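Local structure of sortase SrtE1 (Streptomyces coelicolor, 5CUW) at residues 108-113 with 125-130; 149-154 with 174-179. The protein anchors surface proteins to the cell wall as a membrane-bound class E transpeptidase that recognises Leu-Ala-x-Thr-Gly and Leu-Pro-x-Thr-Gly sorting signals, preferring the former. All blocks are in the same frame, centred on the assembly; numbering follows the deposited sequence.

Contact 1: residues 108-113 with 125-130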
loop_
_atom_site.group_PDB
_atom_site.type_symbol
_atom_site.label_atom_id
_atom_site.label_comp_id
_atom_site.label_asym_id
_atom_site.label_seq_id
_atom_site.Cartn_x
_atom_site.Cartn_y
_atom_site.Cartn_z
ATOM N N LEU A 108 8.650 9.450 1.376
ATOM C CA LEU A 108 9.411 8.257 1.030
ATOM C C LEU A 108 10.364 8.522 -0.136
ATOM O O LEU A 108 10.009 9.206 -1.089
ATOM C CB LEU A 108 8.464 7.120 0.679
ATOM C CG LEU A 108 7.682 6.639 1.899
ATOM C CD1 LEU A 108 6.736 5.505 1.543
ATOM C CD2 LEU A 108 8.660 6.226 2.989
ATOM N N GLU A 109 11.565 7.959 -0.042
ATOM C CA GLU A 109 12.588 8.076 -1.071
ATOM C C GLU A 109 12.962 6.684 -1.553
ATOM O O GLU A 109 12.782 5.719 -0.818
ATOM C CB GLU A 109 13.814 8.798 -0.518
ATOM C CG GLU A 109 13.541 10.241 -0.155
ATOM C CD GLU A 109 14.736 10.914 0.486
ATOM O OE1 GLU A 109 15.589 10.203 1.060
ATOM O OE2 GLU A 109 14.816 12.158 0.414
ATOM N N PRO A 110 13.488 6.574 -2.784
ATOM C CA PRO A 110 13.841 5.259 -3.330
ATOM C C PRO A 110 14.706 4.438 -2.382
ATOM O O PRO A 110 15.741 4.906 -1.932
ATOM C CB PRO A 110 14.608 5.617 -4.605
ATOM C CG PRO A 110 13.961 6.875 -5.057
ATOM C CD PRO A 110 13.703 7.644 -3.773
ATOM N N GLY A 111 14.274 3.222 -2.075
ATOM C CA GLY A 111 15.016 2.384 -1.157
ATOM C C GLY A 111 14.410 2.288 0.233
ATOM O O GLY A 111 14.742 1.367 0.985
ATOM N N ASP A 112 13.524 3.221 0.582
ATOM C CA ASP A 112 12.879 3.191 1.902
ATOM C C ASP A 112 11.952 1.986 2.024
ATOM O O ASP A 112 11.073 1.771 1.190
ATOM C CB ASP A 112 12.094 4.475 2.177
ATOM C CG ASP A 112 12.995 5.682 2.382
ATOM O OD1 ASP A 112 14.197 5.500 2.668
ATOM O OD2 ASP A 112 12.498 6.820 2.264
ATOM N N PRO A 113 12.150 1.186 3.072
ATOM C CA PRO A 113 11.369 -0.052 3.230
ATOM C C PRO A 113 9.911 0.143 3.631
ATOM O O PRO A 113 9.560 1.044 4.405
ATOM C CB PRO A 113 12.121 -0.793 4.333
ATOM C CG PRO A 113 12.827 0.285 5.100
ATOM C CD PRO A 113 13.216 1.312 4.076
ATOM N N TYR A 125 9.127 -4.611 0.947
ATOM C CA TYR A 125 9.208 -3.834 -0.270
ATOM C C TYR A 125 10.092 -2.617 -0.068
ATOM O O TYR A 125 10.254 -2.132 1.057
ATOM C CB TYR A 125 7.826 -3.364 -0.723
ATOM C CG TYR A 125 6.808 -4.455 -0.979
ATOM C CD1 TYR A 125 6.067 -4.988 0.063
ATOM C CD2 TYR A 125 6.541 -4.904 -2.268
ATOM C CE1 TYR A 125 5.104 -5.976 -0.158
ATOM C CE2 TYR A 125 5.565 -5.906 -2.501
ATOM C CZ TYR A 125 4.856 -6.428 -1.445
ATOM O OH TYR A 125 3.893 -7.411 -1.678
ATOM N N LYS A 126 10.647 -2.109 -1.160
ATOM C CA LYS A 126 11.325 -0.811 -1.115
ATOM C C LYS A 126 10.684 0.163 -2.100
ATOM O O LYS A 126 10.311 -0.216 -3.218
ATOM C CB LYS A 126 12.816 -0.986 -1.392
ATOM C CG LYS A 126 13.525 -1.614 -0.191
ATOM C CD LYS A 126 15.036 -1.613 -0.313
ATOM C CE LYS A 126 15.660 -2.332 0.878
ATOM N NZ LYS A 126 17.084 -2.685 0.627
ATOM N N MET A 127 10.531 1.409 -1.661
ATOM C CA MET A 127 9.924 2.459 -2.467
ATOM C C MET A 127 10.691 2.606 -3.767
ATOM O O MET A 127 11.922 2.583 -3.774
ATOM C CB MET A 127 9.898 3.786 -1.688
ATOM C CG MET A 127 9.193 4.948 -2.388
ATOM S SD MET A 127 10.251 5.973 -3.455
ATOM C CE MET A 127 9.040 7.099 -4.141
ATOM N N ALA A 128 9.969 2.722 -4.878
ATOM C CA ALA A 128 10.616 2.802 -6.186
ATOM C C ALA A 128 10.190 4.022 -6.983
ATOM O O ALA A 128 10.996 4.621 -7.684
ATOM C CB ALA A 128 10.328 1.533 -6.995
ATOM N N SER A 129 8.918 4.390 -6.889
ATOM C CA SER A 129 8.378 5.377 -7.815
ATOM C C SER A 129 7.224 6.154 -7.195
ATOM O O SER A 129 6.496 5.625 -6.357
ATOM C CB SER A 129 7.924 4.662 -9.098
ATOM O OG SER A 129 7.371 5.569 -10.021
ATOM N N ILE A 130 7.059 7.417 -7.575
ATOM C CA ILE A 130 5.957 8.202 -7.035
ATOM C C ILE A 130 5.237 9.017 -8.111
ATOM O O ILE A 130 5.864 9.595 -8.996
ATOM C CB ILE A 130 6.445 9.146 -5.926
ATOM C CG1 ILE A 130 5.273 9.945 -5.369
ATOM C CG2 ILE A 130 7.525 10.079 -6.467
ATOM C CD1 ILE A 130 5.593 10.709 -4.114
#
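Met-127 covers one face of the flat peptide group joining Glu-109 to Pro-110, its SD lying almost directly above Glu-109 C at 3.4 Å. Glu-109 O of this peptide accepts the N-H of Asp-112, closing a type II beta turn that leads into a strand of the beta barrel of the probably extracellular sortase domain. Met-127 starts with CG anti to its backbone N (chi1 -176°), against Leu-108 CB at 3.8 Å; the bend at chi2 lays SD alongside the Pro-110 ring, 3.4 Å from its N and 3.8 Å from its CD. Gly-111, at the third position of the turn, sends its N-H to Met-127 O (3.0 Å), and Met-127 N answers to Asp-112 O (2.9 Å), so Met-127 is bonded to the turn through both N-H and C=O. Pro-110 CA and Pro-113 CA add C-H...O contacts to Met-127 O and Tyr-125 O, and Pro-113 pairs with Lys-126 as an antiparallel non-hydrogen-bonded pair. The extended Lys-126 chain passes Gly-111 O, with CD 3.3 Å from it. Across the turn, Asp-112 OD2, also salt-bridged to Lys-47, receives the Glu-109 N-H at 2.7 Å from above the carboxylate plane.

Contact 2: residues 149-154 with 174-179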
loop_
_atom_site.group_PDB
_atom_site.type_symbol
_atom_site.label_atom_id
_atom_site.label_comp_id
_atom_site.label_asym_id
_atom_site.label_seq_id
_atom_site.Cartn_x
_atom_site.Cartn_y
_atom_site.Cartn_z
ATOM N N SER A 149 4.063 3.795 -13.461
ATOM C CA SER A 149 5.069 3.475 -12.449
ATOM C C SER A 149 6.489 3.443 -13.010
ATOM O O SER A 149 7.457 3.595 -12.263
ATOM C CB SER A 149 4.766 2.121 -11.813
ATOM O OG SER A 149 4.743 1.116 -12.817
ATOM N N GLY A 150 6.612 3.197 -14.311
ATOM C CA GLY A 150 7.912 2.972 -14.922
ATOM C C GLY A 150 8.394 1.528 -14.838
ATOM O O GLY A 150 9.474 1.199 -15.333
ATOM N N PHE A 151 7.607 0.655 -14.217
ATOM C CA PHE A 151 7.950 -0.766 -14.167
ATOM C C PHE A 151 7.783 -1.360 -15.569
ATOM O O PHE A 151 6.785 -1.103 -16.237
ATOM C CB PHE A 151 7.076 -1.520 -13.149
ATOM C CG PHE A 151 7.225 -1.034 -11.729
ATOM C CD1 PHE A 151 8.431 -0.536 -11.273
ATOM C CD2 PHE A 151 6.150 -1.077 -10.854
ATOM C CE1 PHE A 151 8.562 -0.078 -9.970
ATOM C CE2 PHE A 151 6.272 -0.620 -9.560
ATOM C CZ PHE A 151 7.480 -0.128 -9.111
ATOM N N LYS A 152 8.757 -2.148 -16.012
ATOM C CA LYS A 152 8.814 -2.566 -17.412
ATOM C C LYS A 152 8.077 -3.870 -17.706
ATOM O O LYS A 152 7.674 -4.112 -18.840
ATOM C CB LYS A 152 10.273 -2.700 -17.856
ATOM C CG LYS A 152 11.028 -1.371 -17.907
ATOM C CD LYS A 152 12.526 -1.591 -18.067
ATOM N N GLY A 153 7.910 -4.713 -16.697
ATOM C CA GLY A 153 7.280 -6.005 -16.909
ATOM C C GLY A 153 6.735 -6.574 -15.624
ATOM O O GLY A 153 6.635 -5.860 -14.619
ATOM N N PRO A 154 6.369 -7.867 -15.639
ATOM C CA PRO A 154 5.845 -8.477 -14.417
ATOM C C PRO A 154 6.863 -8.508 -13.266
ATOM O O PRO A 154 8.042 -8.822 -13.448
ATOM C CB PRO A 154 5.473 -9.905 -14.857
ATOM C CG PRO A 154 6.135 -10.111 -16.174
ATOM C CD PRO A 154 6.283 -8.765 -16.805
ATOM N N ILE A 174 0.020 8.590 -5.484
ATOM C CA ILE A 174 0.358 7.170 -5.583
ATOM C C ILE A 174 1.849 6.925 -5.317
ATOM O O ILE A 174 2.705 7.588 -5.898
ATOM C CB ILE A 174 0.011 6.618 -6.983
ATOM C CG1 ILE A 174 -1.326 7.181 -7.476
ATOM C CG2 ILE A 174 0.040 5.096 -6.997
ATOM C CD1 ILE A 174 -2.511 6.809 -6.632
ATOM N N VAL A 175 2.156 5.971 -4.451
ATOM C CA VAL A 175 3.539 5.563 -4.218
ATOM C C VAL A 175 3.678 4.060 -4.519
ATOM O O VAL A 175 2.858 3.275 -4.058
ATOM C CB VAL A 175 3.958 5.870 -2.772
ATOM C CG1 VAL A 175 5.313 5.273 -2.454
ATOM C CG2 VAL A 175 3.939 7.369 -2.533
ATOM N N TRP A 176 4.684 3.678 -5.313
ATOM C CA TRP A 176 4.941 2.267 -5.664
ATOM C C TRP A 176 6.259 1.739 -5.088
ATOM O O TRP A 176 7.256 2.469 -5.006
ATOM C CB TRP A 176 4.997 2.065 -7.189
ATOM C CG TRP A 176 3.733 2.359 -7.965
ATOM C CD1 TRP A 176 2.633 1.534 -8.093
ATOM C CD2 TRP A 176 3.463 3.511 -8.782
ATOM N NE1 TRP A 176 1.695 2.126 -8.905
ATOM C CE2 TRP A 176 2.176 3.334 -9.342
ATOM C CE3 TRP A 176 4.174 4.677 -9.083
ATOM C CZ2 TRP A 176 1.591 4.278 -10.183
ATOM C CZ3 TRP A 176 3.590 5.616 -9.918
ATOM C CH2 TRP A 176 2.312 5.411 -10.459
ATOM N N GLY A 177 6.264 0.456 -4.734
ATOM C CA GLY A 177 7.460 -0.226 -4.274
ATOM C C GLY A 177 7.632 -1.582 -4.942
ATOM O O GLY A 177 6.714 -2.073 -5.606
ATOM N N LYS A 178 8.809 -2.180 -4.764
ATOM C CA LYS A 178 9.141 -3.491 -5.339
ATOM C C LYS A 178 9.641 -4.426 -4.262
ATOM O O LYS A 178 10.459 -4.024 -3.440
ATOM C CB LYS A 178 10.228 -3.366 -6.408
ATOM C CG LYS A 178 9.892 -2.471 -7.565
ATOM C CD LYS A 178 11.044 -2.451 -8.558
ATOM C CE LYS A 178 12.355 -2.094 -7.877
ATOM N NZ LYS A 178 13.494 -2.066 -8.837
ATOM N N MET A 179 9.227 -5.686 -4.296
ATOM C CA MET A 179 9.605 -6.619 -3.236
ATOM C C MET A 179 11.088 -6.963 -3.274
ATOM O O MET A 179 11.647 -7.211 -4.340
ATOM C CB MET A 179 8.778 -7.905 -3.335
ATOM C CG MET A 179 8.809 -8.721 -2.036
ATOM S SD MET A 179 7.851 -10.241 -2.155
ATOM C CE MET A 179 6.176 -9.585 -2.167
#
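The ST turn from Ser-149 to Phe-151, in the loop between strands 121-134 and 156-164, packs onto Trp-176 and Lys-178 of strand 171-184, which follows the catalytic cysteine strand of this sortase barrel; in sortases the loop at this place commonly helps to wall the substrate groove. Ser-149 and Phe-151 supply the loop side of a largely buried contact built round two aromatic rings, Trp-176 and the aliphatic part of Lys-178 the strand side. Ser-149 CB makes a CH-pi contact over the centre of the Trp-176 six-membered ring, 3.7 Å from its centroid and 17° off the normal. Ile-174 CG2 lies on the opposite face, 3.5 Å above the indole plane and nearer the rim, so the indole is held from both faces. The same Ser-149 CB also rests on one face of the Phe-151 ring, toward its rim, and thus fills the angle between the two aromatic groups. Those rings form an offset edge-to-face pair, the edge of Phe-151 turned to the face of the Trp-176 five-membered ring, with planes at 73° and centroids 5.9 Å apart. Phe-151 CE2 reaches Trp-176 CB at 3.8 Å, while on the other side of the ring tip CE1 meets Lys-178 CG at 3.6 Å. Outside the two segments, Phe-151 stacks with Tyr-157, and Trp-176 NE1 is hydrogen-bonded to Val-141 O. With chi1 at 59°, Ser-149 OG sits between its own backbone N and carbonyl carbon; it is hydrogen-bonded to Pro-146 O and accepts the Phe-151 N-H at 3.2 Å.

Contacts 1 and 2, with centres about 10 Å apart, meet where the neighbouring antiparallel strands 121-134 and 171-184 pair. A classic beta bulge sets Ala-128 and Ser-129 together opposite Trp-176: Ala-128 N bonds to Trp-176 O at 2.7 Å and Ser-129 O accepts from Trp-176 N at 2.9 Å. The loop of contact 2 also reaches the contact 1 strand, through a hydrogen bond between Ser-129 OG and Ser-149 O and the packing of Ala-128 on Phe-151. Contact 1 lies away from the active site and the substrate-recognition residue. Contact 2 is nearer: the Trp-176 side chain is about 10 Å from those of Arg-172, the inferred proton donor, and Tyr-72, inferred to recognise substrate.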